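PDB 6E1R: tailspike protein from Acinetobacter phage vB_ApiP_P1, which probably recognises and cleaves the surface polysaccharide of its Acinetobacter host as a trimeric, largely beta-helical tailspike hydrolase, here without its N-terminal part. Local coordinates for residues 357-362 against 384-389; 339-344 against 364-369; 100-105 against 124-129; 190-195 against 212-217. All coordinates share one frame; numbering follows the deposited sequence.

Interaction 1 (357-362 against 384-389)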
loop_
_atom_site.group_PDB
_atom_site.type_symbol
_atom_site.label_atom_id
_atom_site.label_comp_id
_atom_site.label_asym_id
_atom_site.label_seq_id
_atom_site.Cartn_x
_atom_site.Cartn_y
_atom_site.Cartn_z
ATOM N N LYS A 357 17.524 -2.842 -5.428
ATOM C CA LYS A 357 17.633 -1.995 -4.253
ATOM C C LYS A 357 16.549 -2.372 -3.250
ATOM O O LYS A 357 15.540 -2.991 -3.594
ATOM C CB LYS A 357 17.513 -0.516 -4.629
ATOM C CG LYS A 357 18.450 -0.068 -5.740
ATOM C CD LYS A 357 19.905 -0.300 -5.370
ATOM C CE LYS A 357 20.840 0.273 -6.423
ATOM N NZ LYS A 357 22.260 -0.092 -6.160
ATOM N N TYR A 358 16.765 -1.987 -1.996
ATOM C CA TYR A 358 15.878 -2.381 -0.912
ATOM C C TYR A 358 15.381 -1.159 -0.155
ATOM O O TYR A 358 16.124 -0.195 0.050
ATOM C CB TYR A 358 16.581 -3.344 0.052
ATOM C CG TYR A 358 16.885 -4.691 -0.563
ATOM C CD1 TYR A 358 18.025 -4.886 -1.330
ATOM C CD2 TYR A 358 16.025 -5.765 -0.381
ATOM C CE1 TYR A 358 18.303 -6.116 -1.896
ATOM C CE2 TYR A 358 16.295 -6.997 -0.943
ATOM C CZ TYR A 358 17.435 -7.168 -1.698
ATOM O OH TYR A 358 17.704 -8.396 -2.259
ATOM N N ILE A 359 14.118 -1.212 0.255
ATOM C CA ILE A 359 13.522 -0.218 1.136
ATOM C C ILE A 359 12.947 -0.951 2.339
ATOM O O ILE A 359 12.109 -1.847 2.183
ATOM C CB ILE A 359 12.439 0.609 0.427
ATOM C CG1 ILE A 359 13.077 1.585 -0.565
ATOM C CG2 ILE A 359 11.590 1.360 1.443
ATOM C CD1 ILE A 359 12.078 2.462 -1.289
ATOM N N PHE A 360 13.402 -0.576 3.530
ATOM C CA PHE A 360 12.870 -1.088 4.789
ATOM C C PHE A 360 12.207 0.090 5.490
ATOM O O PHE A 360 12.885 0.956 6.049
ATOM C CB PHE A 360 13.968 -1.717 5.642
ATOM C CG PHE A 360 14.511 -3.001 5.083
ATOM C CD1 PHE A 360 15.489 -2.990 4.101
ATOM C CD2 PHE A 360 14.048 -4.222 5.547
ATOM C CE1 PHE A 360 15.990 -4.173 3.587
ATOM C CE2 PHE A 360 14.545 -5.409 5.039
ATOM C CZ PHE A 360 15.517 -5.383 4.057
ATOM N N GLU A 361 10.878 0.120 5.452
ATOM C CA GLU A 361 10.090 1.254 5.923
ATOM C C GLU A 361 9.291 0.822 7.147
ATOM O O GLU A 361 8.275 0.131 7.026
ATOM C CB GLU A 361 9.183 1.761 4.807
ATOM C CG GLU A 361 8.491 3.074 5.099
ATOM C CD GLU A 361 7.569 3.487 3.972
ATOM O OE1 GLU A 361 8.066 4.017 2.956
ATOM O OE2 GLU A 361 6.348 3.262 4.092
ATOM N N GLY A 362 9.754 1.233 8.325
ATOM C CA GLY A 362 9.032 0.972 9.552
ATOM C C GLY A 362 9.002 -0.473 9.996
ATOM O O GLY A 362 8.137 -0.842 10.792
ATOM N N LEU A 384 23.022 -0.936 -1.810
ATOM C CA LEU A 384 21.783 -1.615 -2.160
ATOM C C LEU A 384 20.591 -1.104 -1.365
ATOM O O LEU A 384 19.468 -1.568 -1.592
ATOM C CB LEU A 384 21.929 -3.125 -1.948
ATOM C CG LEU A 384 23.070 -3.814 -2.692
ATOM C CD1 LEU A 384 23.108 -5.294 -2.345
ATOM C CD2 LEU A 384 22.936 -3.610 -4.190
ATOM N N ILE A 385 20.801 -0.171 -0.444
ATOM C CA ILE A 385 19.746 0.342 0.420
ATOM C C ILE A 385 19.223 1.617 -0.228
ATOM O O ILE A 385 19.875 2.665 -0.186
ATOM C CB ILE A 385 20.246 0.591 1.844
ATOM C CG1 ILE A 385 20.778 -0.705 2.458
ATOM C CG2 ILE A 385 19.133 1.173 2.704
ATOM C CD1 ILE A 385 19.784 -1.843 2.440
ATOM N N GLU A 386 18.038 1.531 -0.838
ATOM C CA GLU A 386 17.420 2.724 -1.404
ATOM C C GLU A 386 16.877 3.639 -0.315
ATOM O O GLU A 386 16.912 4.866 -0.466
ATOM C CB GLU A 386 16.307 2.334 -2.376
ATOM C CG GLU A 386 15.713 3.505 -3.144
ATOM C CD GLU A 386 16.707 4.152 -4.090
ATOM O OE1 GLU A 386 17.606 3.441 -4.587
ATOM O OE2 GLU A 386 16.591 5.371 -4.333
ATOM N N ASN A 387 16.381 3.069 0.780
ATOM C CA ASN A 387 15.912 3.848 1.918
ATOM C C ASN A 387 15.717 2.918 3.107
ATOM O O ASN A 387 15.346 1.753 2.943
ATOM C CB ASN A 387 14.609 4.590 1.598
ATOM C CG ASN A 387 14.417 5.821 2.457
ATOM O OD1 ASN A 387 13.523 5.867 3.301
ATOM N ND2 ASN A 387 15.263 6.825 2.256
ATOM N N SER A 388 15.973 3.451 4.303
ATOM C CA SER A 388 15.826 2.687 5.543
ATOM C C SER A 388 15.411 3.673 6.631
ATOM O O SER A 388 16.262 4.357 7.205
ATOM C CB SER A 388 17.118 1.965 5.902
ATOM O OG SER A 388 17.101 1.528 7.251
ATOM N N ILE A 389 14.109 3.739 6.907
ATOM C CA ILE A 389 13.550 4.742 7.806
ATOM C C ILE A 389 12.656 4.069 8.839
ATOM O O ILE A 389 11.907 3.139 8.520
ATOM C CB ILE A 389 12.764 5.821 7.032
ATOM C CG1 ILE A 389 11.807 5.175 6.027
ATOM C CG2 ILE A 389 13.720 6.786 6.344
ATOM C CD1 ILE A 389 10.937 6.169 5.287
#
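Tyr358 is tied to 384-389 through both of its backbone polar atoms. Its N meets Leu384 O at 2.8 Å, nearly in line with that carbonyl. Its O receives two amides in succession: Glu386 N, with 2.7 Å between Glu386 N and Tyr358 O, and, weakly, Asn387 N. Two neighbouring amides converging on one carbonyl mark a beta bulge, and the pairing slips by one residue there: Tyr358 faces Ile385, yet Ile359 already faces Asn387. Past the bulge Phe360 N gives to Asn387 O, Ile389 N to Phe360 O, and Gly362 N to Ile389 O at 2.9 Å. Asn387 O also takes a CA-H...O contact from Ile359 CA at 3.2 Å.

This is one coil stacked on the next in a parallel beta-helix, and strand 357-361 is bonded likewise to strand 331-338 of the coil before.

Side-chain contacts divide between the two faces. Tyr358 and Phe360 point into the helix interior, where Phe360 stacks on Phe334; here Tyr358 CB lies 4.3 Å from Ile385 CD1, and Leu384 O sits in the plane of the tyrosine ring at its edge, 3.6 Å from Tyr358 CD1. On the face of Ile359 and Glu361, Ile359 CG1 passes slantwise over Glu386 CB at 3.8 Å. Glu361 runs beside Ile389 in the same direction, Glu361 CG anti to the backbone N (chi1 -170°) and so set 3.9 Å from Ile389 CD1.

The charged ends look outside the pair. Glu361 OE2 forms a salt bridge with Lys333 of the second subunit, while Lys357 NZ is bonded to Ala383 O and Asn354 O.

Interaction 2 (339-344 against 364-369); sequences MNRPCS and YGQLIS
Met339 to Ser344 form a corner of the parallel beta-helix and lie against Tyr364 to Ser369, one coil further on. The contact is thus a loop, 339-344, laid against strand 364-367 and the loop residues after it; the first segment bridges strands 331-338 and 346-350 on one coil, and the second follows strand 357-361 on the next. The backbone bonds are few. Met339 N, of a selenomethionine, reaches Tyr364 O at 2.6 Å, the donor tilted from the carbonyl plane; Arg341 N meets Gln366 O, also at 2.6 Å, almost straight in front of it. Between them Gly365, with no side chain, lets Met339 O come to 3.2 Å from Gly365 CA in a CA-H...O contact.

The outer side chains lean over one another. Arg341 and Gln366 lie side by side, pointing the same way, with guanidinium and amide planes turned 80° apart; how closely their tips approach is doubtful in the model. Ile368 crosses the arginine at about a right angle and puts CG2 3.4 Å from Arg341 NE. Its CG1 stands between the backbone N and the carbonyl carbon (chi1 56°), on the side of Cys343 O. Ala396 of the following coil packs on all three of these residues. Toward the interior, Pro342 CD touches Leu367 CD2 at 3.7 Å, and both residues rest on Ile347 of strand 346-350.

At the far end the coils are joined by one water, which donates to Cys343 O at 2.6 Å, accepts from Ile368 N at 3.0 Å and is hydrogen-bonded to Ser369 OG at 2.9 Å.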
loop_
_atom_site.group_PDB
_atom_site.type_symbol
_atom_site.label_atom_id
_atom_site.label_comp_id
_atom_site.label_asym_id
_atom_site.label_seq_id
_atom_site.Cartn_x
_atom_site.Cartn_y
_atom_site.Cartn_z
HETATM N N MSE A 339 9.227 -8.489 11.522
HETATM C CA MSE A 339 10.250 -9.474 11.181
HETATM C C MSE A 339 11.057 -9.949 12.386
HETATM O O MSE A 339 12.184 -9.506 12.601
HETATM C CB MSE A 339 11.193 -8.901 10.123
HETATM C CG MSE A 339 10.506 -8.564 8.812
HETATM SE SE MSE A 339 11.696 -7.712 7.528
HETATM C CE MSE A 339 11.604 -9.036 6.100
ATOM N N ASN A 340 10.475 -10.862 13.160
ATOM C CA ASN A 340 11.146 -11.476 14.305
ATOM C C ASN A 340 11.898 -12.706 13.807
ATOM O O ASN A 340 11.317 -13.784 13.662
ATOM C CB ASN A 340 10.134 -11.836 15.386
ATOM C CG ASN A 340 10.792 -12.309 16.665
ATOM O OD1 ASN A 340 11.999 -12.155 16.849
ATOM N ND2 ASN A 340 9.999 -12.891 17.557
ATOM N N ARG A 341 13.202 -12.546 13.546
ATOM C CA ARG A 341 14.024 -13.613 12.978
ATOM C C ARG A 341 13.483 -14.081 11.633
ATOM O O ARG A 341 13.003 -15.216 11.516
ATOM C CB ARG A 341 14.158 -14.800 13.936
ATOM C CG ARG A 341 14.757 -14.474 15.290
ATOM C CD ARG A 341 14.706 -15.690 16.200
ATOM N NE ARG A 341 15.944 -15.854 16.959
ATOM C CZ ARG A 341 16.176 -15.357 18.169
ATOM N NH1 ARG A 341 15.255 -14.632 18.788
ATOM N NH2 ARG A 341 17.344 -15.583 18.755
ATOM N N PRO A 342 13.553 -13.246 10.594
ATOM C CA PRO A 342 12.987 -13.646 9.297
ATOM C C PRO A 342 13.821 -14.673 8.555
ATOM O O PRO A 342 13.277 -15.374 7.693
ATOM C CB PRO A 342 12.921 -12.323 8.525
ATOM C CG PRO A 342 14.038 -11.516 9.095
ATOM C CD PRO A 342 14.123 -11.888 10.553
ATOM N N CYS A 343 15.113 -14.784 8.848
ATOM C CA CYS A 343 16.000 -15.701 8.141
ATOM C C CYS A 343 17.277 -15.857 8.961
ATOM O O CYS A 343 17.361 -15.392 10.102
ATOM C CB CYS A 343 16.291 -15.199 6.724
ATOM S SG CYS A 343 16.929 -13.521 6.680
ATOM N N SER A 344 18.283 -16.507 8.371
ATOM C CA SER A 344 19.508 -16.832 9.083
ATOM C C SER A 344 20.768 -16.195 8.510
ATOM O O SER A 344 21.760 -16.088 9.240
ATOM C CB SER A 344 19.710 -18.354 9.134
ATOM O OG SER A 344 19.842 -18.895 7.835
ATOM N N TYR A 364 9.924 -3.966 11.981
ATOM C CA TYR A 364 10.052 -4.171 13.418
ATOM C C TYR A 364 10.315 -5.642 13.698
ATOM O O TYR A 364 9.566 -6.505 13.229
ATOM C CB TYR A 364 8.777 -3.709 14.137
ATOM C CG TYR A 364 8.832 -3.769 15.647
ATOM C CD1 TYR A 364 8.499 -4.932 16.329
ATOM C CD2 TYR A 364 9.190 -2.654 16.392
ATOM C CE1 TYR A 364 8.539 -4.988 17.711
ATOM C CE2 TYR A 364 9.232 -2.700 17.773
ATOM C CZ TYR A 364 8.905 -3.868 18.428
ATOM O OH TYR A 364 8.944 -3.917 19.802
ATOM N N GLY A 365 11.369 -5.924 14.452
ATOM C CA GLY A 365 11.663 -7.287 14.841
ATOM C C GLY A 365 13.090 -7.425 15.337
ATOM O O GLY A 365 13.774 -6.441 15.616
ATOM N N GLN A 366 13.520 -8.682 15.430
ATOM C CA GLN A 366 14.842 -9.046 15.921
ATOM C C GLN A 366 15.547 -9.886 14.865
ATOM O O GLN A 366 14.931 -10.753 14.237
ATOM C CB GLN A 366 14.745 -9.810 17.246
ATOM C CG GLN A 366 16.068 -10.345 17.766
ATOM C CD GLN A 366 15.918 -11.087 19.078
ATOM O OE1 GLN A 366 15.637 -12.285 19.099
ATOM N NE2 GLN A 366 16.108 -10.376 20.185
ATOM N N LEU A 367 16.840 -9.632 14.674
ATOM C CA LEU A 367 17.607 -10.230 13.588
ATOM C C LEU A 367 18.653 -11.201 14.121
ATOM O O LEU A 367 19.401 -10.871 15.047
ATOM C CB LEU A 367 18.284 -9.146 12.748
ATOM C CG LEU A 367 17.342 -8.232 11.966
ATOM C CD1 LEU A 367 18.128 -7.186 11.193
ATOM C CD2 LEU A 367 16.465 -9.048 11.033
ATOM N N ILE A 368 18.694 -12.393 13.533
ATOM C CA ILE A 368 19.818 -13.309 13.671
ATOM C C ILE A 368 20.611 -13.387 12.368
ATOM O O ILE A 368 21.333 -14.354 12.133
ATOM C CB ILE A 368 19.358 -14.708 14.117
ATOM C CG1 ILE A 368 18.310 -15.255 13.149
ATOM C CG2 ILE A 368 18.810 -14.669 15.533
ATOM C CD1 ILE A 368 17.945 -16.694 13.404
ATOM N N SER A 369 20.475 -12.375 11.514
ATOM C CA SER A 369 21.053 -12.396 10.180
ATOM C C SER A 369 21.458 -10.979 9.797
ATOM O O SER A 369 21.299 -10.032 10.572
ATOM C CB SER A 369 20.059 -12.966 9.165
ATOM O OG SER A 369 18.956 -12.090 8.993
HETATM O O HOH W 1 17.139 -12.966 11.042
#

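Interaction 3 (100-105 against 124-129); sequences AVNTAT and ELDATL
Thr105 and Asp126 cross at about a right angle, the threonine offering its two branches to different parts of 124-129. OG1 stands between the backbone N and the carbonyl carbon (chi1 51°) and turns back along the helix toward Val101 O, a bond modelled too short to trust in detail. From Thr105 OG1 to Asp126 OD2 the distance is 3.4 Å. The methyl branch goes the other way, into the type II beta turn from Asp126 to Leu129: Thr105 CG2 lies 3.4 Å from Ala127 O and 3.7 Å from Leu129 CA, touching the turn at both its middle and its end.

Val101 and Leu129 also meet at about a right angle. Val101 CG1, anti to the backbone N (chi1 -166°), approaches the forked end of the leucine, 3.7 Å from Leu129 CD2 and 3.8 Å from Leu129 CD1. This is the apolar centre of the contact.

Further out, Asn102 crosses Asp126 with amide and carboxylate planes 36° apart, and Asn102 OD1 comes 2.7 Å from Asp126 OD2. The other carboxylate oxygen, Asp126 OD1, makes a salt bridge to Lys156.

Helix 94-106 lies at the N-terminal part of the parallel beta-helix, a position consistent with the capping helices common in this fold. While Val101 and Thr105 face the turn, Ala104 packs on Leu79 of strand 79-80 and on Leu111 of strand 111-113. The turn itself leads into strand 129-133, which pairs with 111-113 and 164-167, and Thr128 packs on Phe140 of the third subunit.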
loop_
_atom_site.group_PDB
_atom_site.type_symbol
_atom_site.label_atom_id
_atom_site.label_comp_id
_atom_site.label_asym_id
_atom_site.label_seq_id
_atom_site.Cartn_x
_atom_site.Cartn_y
_atom_site.Cartn_z
ATOM N N ALA A 100 -18.452 -32.795 -14.562
ATOM C CA ALA A 100 -18.960 -31.608 -13.885
ATOM C C ALA A 100 -18.368 -30.333 -14.477
ATOM O O ALA A 100 -19.098 -29.376 -14.763
ATOM C CB ALA A 100 -18.669 -31.699 -12.386
ATOM N N VAL A 101 -17.044 -30.302 -14.670
ATOM C CA VAL A 101 -16.404 -29.125 -15.254
ATOM C C VAL A 101 -16.878 -28.917 -16.685
ATOM O O VAL A 101 -17.134 -27.783 -17.112
ATOM C CB VAL A 101 -14.869 -29.254 -15.188
ATOM C CG1 VAL A 101 -14.213 -27.917 -15.476
ATOM C CG2 VAL A 101 -14.423 -29.789 -13.839
ATOM N N ASN A 102 -16.992 -30.004 -17.455
ATOM C CA ASN A 102 -17.472 -29.893 -18.829
ATOM C C ASN A 102 -18.915 -29.405 -18.881
ATOM O O ASN A 102 -19.275 -28.615 -19.762
ATOM C CB ASN A 102 -17.343 -31.240 -19.543
ATOM C CG ASN A 102 -15.904 -31.595 -19.871
ATOM O OD1 ASN A 102 -15.150 -30.767 -20.382
ATOM N ND2 ASN A 102 -15.518 -32.832 -19.587
ATOM N N THR A 103 -19.755 -29.853 -17.945
ATOM C CA THR A 103 -21.160 -29.455 -17.959
ATOM C C THR A 103 -21.337 -28.022 -17.475
ATOM O O THR A 103 -22.040 -27.228 -18.111
ATOM C CB THR A 103 -21.992 -30.414 -17.103
ATOM O OG1 THR A 103 -21.897 -31.742 -17.637
ATOM C CG2 THR A 103 -23.450 -29.985 -17.082
ATOM N N ALA A 104 -20.703 -27.671 -16.354
ATOM C CA ALA A 104 -20.871 -26.333 -15.797
ATOM C C ALA A 104 -20.351 -25.262 -16.750
ATOM O O ALA A 104 -20.965 -24.199 -16.893
ATOM C CB ALA A 104 -20.170 -26.235 -14.443
ATOM N N THR A 105 -19.226 -25.528 -17.417
ATOM C CA THR A 105 -18.666 -24.537 -18.331
ATOM C C THR A 105 -19.481 -24.444 -19.615
ATOM O O THR A 105 -19.704 -23.344 -20.134
ATOM C CB THR A 105 -17.205 -24.866 -18.642
ATOM O OG1 THR A 105 -17.095 -26.230 -19.063
ATOM C CG2 THR A 105 -16.334 -24.643 -17.412
ATOM N N GLU A 124 -8.818 -31.526 -16.646
ATOM C CA GLU A 124 -8.362 -30.341 -17.357
ATOM C C GLU A 124 -9.263 -29.157 -17.037
ATOM O O GLU A 124 -10.491 -29.274 -17.019
ATOM C CB GLU A 124 -8.330 -30.602 -18.862
ATOM C CG GLU A 124 -7.261 -31.601 -19.282
ATOM C CD GLU A 124 -7.026 -31.619 -20.778
ATOM O OE1 GLU A 124 -7.826 -31.006 -21.516
ATOM O OE2 GLU A 124 -6.041 -32.247 -21.220
ATOM N N LEU A 125 -8.643 -28.008 -16.786
ATOM C CA LEU A 125 -9.369 -26.808 -16.378
ATOM C C LEU A 125 -9.982 -26.182 -17.622
ATOM O O LEU A 125 -9.286 -25.556 -18.428
ATOM C CB LEU A 125 -8.435 -25.845 -15.651
ATOM C CG LEU A 125 -8.987 -24.609 -14.929
ATOM C CD1 LEU A 125 -7.985 -24.152 -13.883
ATOM C CD2 LEU A 125 -9.306 -23.461 -15.873
ATOM N N ASP A 126 -11.290 -26.356 -17.789
ATOM C CA ASP A 126 -12.001 -25.680 -18.863
ATOM C C ASP A 126 -12.087 -24.186 -18.582
ATOM O O ASP A 126 -12.103 -23.745 -17.429
ATOM C CB ASP A 126 -13.408 -26.254 -19.027
ATOM C CG ASP A 126 -13.401 -27.682 -19.522
ATOM O OD1 ASP A 126 -12.380 -28.111 -20.102
ATOM O OD2 ASP A 126 -14.420 -28.376 -19.333
ATOM N N ALA A 127 -12.139 -23.402 -19.654
ATOM C CA ALA A 127 -12.195 -21.956 -19.507
ATOM C C ALA A 127 -13.488 -21.541 -18.814
ATOM O O ALA A 127 -14.519 -22.211 -18.918
ATOM C CB ALA A 127 -12.088 -21.279 -20.874
ATOM N N THR A 128 -13.417 -20.422 -18.092
ATOM C CA THR A 128 -14.557 -19.802 -17.413
ATOM C C THR A 128 -15.167 -20.698 -16.340
ATOM O O THR A 128 -16.337 -20.532 -15.985
ATOM C CB THR A 128 -15.639 -19.365 -18.407
ATOM O OG1 THR A 128 -16.254 -20.521 -18.990
ATOM C CG2 THR A 128 -15.032 -18.503 -19.504
ATOM N N LEU A 129 -14.402 -21.645 -15.799
ATOM C CA LEU A 129 -14.917 -22.500 -14.738
ATOM C C LEU A 129 -15.040 -21.717 -13.439
ATOM O O LEU A 129 -14.058 -21.150 -12.951
ATOM C CB LEU A 129 -14.010 -23.709 -14.528
ATOM C CG LEU A 129 -14.362 -24.495 -13.258
ATOM C CD1 LEU A 129 -15.721 -25.178 -13.384
ATOM C CD2 LEU A 129 -13.275 -25.494 -12.887
#

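Interaction 4 (190-195 against 212-217); sequences LSQSTF and LILCDF
Phe195 and Phe217 lie side by side at the more tightly packed end of this parallel beta-helix contact between successive coils. Their planes are only 8° apart but slid past one another, so that Phe195 CD1 sits 3.5 Å above one face of the Phe217 ring, offset toward its rim. Phe217 stacks in turn on Phe253, and Phe195 meets Phe166, which extends the aromatic row through the helix interior. Phe195 N bonds to Asp216 O at 3.0 Å, almost in line with the carbonyl. At the first end of the segments, Leu190 CD1 packs at 3.7 Å on Leu212 CD2.

The middle is looser in its bonding, although the whole contact is buried. Gln192 and Leu214 both adopt left-handed backbone angles (phi 55° and 56°), which break the two strands at the same level. Gln192 N bonds to Ile213 O; further on, Asp216 N to Ser193 O is weak. Here Cys215 SG lies 3.7 Å from Ser193 CB.

On the side facing the third subunit, whose His197 bonds to Thr194 OG1, that same hydroxyl donates to the syn lone pair of Asp216 OD1, 2.8 Å from Thr194 OG1.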
loop_
_atom_site.group_PDB
_atom_site.type_symbol
_atom_site.label_atom_id
_atom_site.label_comp_id
_atom_site.label_asym_id
_atom_site.label_seq_id
_atom_site.Cartn_x
_atom_site.Cartn_y
_atom_site.Cartn_z
ATOM N N LEU A 190 -2.524 -20.303 -16.380
ATOM C CA LEU A 190 -3.646 -20.251 -15.443
ATOM C C LEU A 190 -3.965 -18.772 -15.265
ATOM O O LEU A 190 -3.489 -18.118 -14.337
ATOM C CB LEU A 190 -3.296 -20.930 -14.124
ATOM C CG LEU A 190 -4.427 -21.564 -13.303
ATOM C CD1 LEU A 190 -3.859 -22.357 -12.133
ATOM C CD2 LEU A 190 -5.422 -20.531 -12.805
ATOM N N SER A 191 -4.774 -18.237 -16.175
ATOM C CA SER A 191 -4.924 -16.800 -16.345
ATOM C C SER A 191 -6.273 -16.310 -15.834
ATOM O O SER A 191 -7.293 -16.991 -15.986
ATOM C CB SER A 191 -4.761 -16.415 -17.818
ATOM O OG SER A 191 -5.089 -15.054 -18.030
ATOM N N GLN A 192 -6.261 -15.119 -15.237
ATOM C CA GLN A 192 -7.460 -14.402 -14.803
ATOM C C GLN A 192 -8.325 -15.263 -13.882
ATOM O O GLN A 192 -9.511 -15.494 -14.121
ATOM C CB GLN A 192 -8.256 -13.897 -16.009
ATOM C CG GLN A 192 -7.520 -12.833 -16.812
ATOM C CD GLN A 192 -8.357 -12.253 -17.934
ATOM O OE1 GLN A 192 -9.437 -12.755 -18.241
ATOM N NE2 GLN A 192 -7.861 -11.188 -18.553
ATOM N N SER A 193 -7.701 -15.732 -12.807
ATOM C CA SER A 193 -8.350 -16.584 -11.824
ATOM C C SER A 193 -8.402 -15.881 -10.473
ATOM O O SER A 193 -7.719 -14.883 -10.232
ATOM C CB SER A 193 -7.622 -17.927 -11.691
ATOM O OG SER A 193 -8.320 -18.798 -10.817
ATOM N N THR A 194 -9.232 -16.424 -9.586
ATOM C CA THR A 194 -9.357 -15.928 -8.223
ATOM C C THR A 194 -9.399 -17.115 -7.277
ATOM O O THR A 194 -10.157 -18.064 -7.503
ATOM C CB THR A 194 -10.617 -15.070 -8.046
ATOM O OG1 THR A 194 -10.564 -13.944 -8.931
ATOM C CG2 THR A 194 -10.731 -14.577 -6.609
ATOM N N PHE A 195 -8.577 -17.071 -6.234
ATOM C CA PHE A 195 -8.546 -18.101 -5.201
ATOM C C PHE A 195 -9.045 -17.466 -3.907
ATOM O O PHE A 195 -8.309 -16.735 -3.239
ATOM C CB PHE A 195 -7.143 -18.681 -5.053
ATOM C CG PHE A 195 -6.654 -19.395 -6.280
ATOM C CD1 PHE A 195 -6.015 -18.699 -7.295
ATOM C CD2 PHE A 195 -6.850 -20.757 -6.430
ATOM C CE1 PHE A 195 -5.568 -19.351 -8.429
ATOM C CE2 PHE A 195 -6.408 -21.417 -7.563
ATOM C CZ PHE A 195 -5.766 -20.713 -8.564
ATOM N N LEU A 212 1.043 -19.124 -13.344
ATOM C CA LEU A 212 0.025 -18.187 -12.890
ATOM C C LEU A 212 0.192 -16.828 -13.556
ATOM O O LEU A 212 1.312 -16.343 -13.734
ATOM C CB LEU A 212 0.104 -18.024 -11.373
ATOM C CG LEU A 212 -0.163 -19.278 -10.541
ATOM C CD1 LEU A 212 0.149 -19.018 -9.078
ATOM C CD2 LEU A 212 -1.601 -19.735 -10.713
ATOM N N ILE A 213 -0.929 -16.205 -13.906
ATOM C CA ILE A 213 -0.912 -14.831 -14.400
ATOM C C ILE A 213 -2.280 -14.212 -14.147
ATOM O O ILE A 213 -3.316 -14.855 -14.341
ATOM C CB ILE A 213 -0.510 -14.759 -15.893
ATOM C CG1 ILE A 213 -0.387 -13.299 -16.342
ATOM C CG2 ILE A 213 -1.504 -15.499 -16.763
ATOM C CD1 ILE A 213 0.165 -13.129 -17.741
ATOM N N LEU A 214 -2.268 -12.958 -13.685
ATOM C CA LEU A 214 -3.488 -12.206 -13.383
ATOM C C LEU A 214 -4.376 -12.953 -12.388
ATOM O O LEU A 214 -5.595 -13.033 -12.553
ATOM C CB LEU A 214 -4.256 -11.874 -14.664
ATOM C CG LEU A 214 -3.697 -10.706 -15.482
ATOM C CD1 LEU A 214 -4.352 -10.645 -16.852
ATOM C CD2 LEU A 214 -3.881 -9.391 -14.743
ATOM N N CYS A 215 -3.760 -13.499 -11.342
ATOM C CA CYS A 215 -4.462 -14.243 -10.304
ATOM C C CYS A 215 -4.334 -13.515 -8.975
ATOM O O CYS A 215 -3.235 -13.093 -8.598
ATOM C CB CYS A 215 -3.912 -15.664 -10.172
ATOM S SG CYS A 215 -4.160 -16.698 -11.626
ATOM N N ASP A 216 -5.452 -13.366 -8.272
ATOM C CA ASP A 216 -5.464 -12.812 -6.927
ATOM C C ASP A 216 -5.820 -13.899 -5.922
ATOM O O ASP A 216 -6.618 -14.795 -6.208
ATOM C CB ASP A 216 -6.452 -11.645 -6.813
ATOM C CG ASP A 216 -7.890 -12.080 -6.993
ATOM O OD1 ASP A 216 -8.165 -12.849 -7.937
ATOM O OD2 ASP A 216 -8.746 -11.655 -6.188
ATOM N N PHE A 217 -5.217 -13.812 -4.740
ATOM C CA PHE A 217 -5.403 -14.793 -3.679
ATOM C C PHE A 217 -5.962 -14.082 -2.456
ATOM O O PHE A 217 -5.313 -13.183 -1.908
ATOM C CB PHE A 217 -4.084 -15.493 -3.338
ATOM C CG PHE A 217 -3.527 -16.331 -4.455
ATOM C CD1 PHE A 217 -2.921 -15.737 -5.552
ATOM C CD2 PHE A 217 -3.594 -17.712 -4.401
ATOM C CE1 PHE A 217 -2.403 -16.507 -6.576
ATOM C CE2 PHE A 217 -3.078 -18.486 -5.423
ATOM C CZ PHE A 217 -2.482 -17.882 -6.511
#

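How the interactions relate
All four contacts join parts of one parallel beta-helix, and they follow the chain in the order 3, 4, then the interleaved pair 2 and 1. Interactions 3 and 4 are neighbours, with centres 16 Å apart and nearest atoms about 4 Å apart. Interactions 1 and 2 are also 16 Å apart between centres: strand 357-361 leads straight into strand 364-367, so the two describe a flat side and a corner of the same coils. The two pairs lie well separated, 30 Å between the centres of 1 and 4. Interactions 1, 3 and 4 touch the third subunit. A bound sodium ion lies about 5 Å from the side chain of Ile213 in interaction 4.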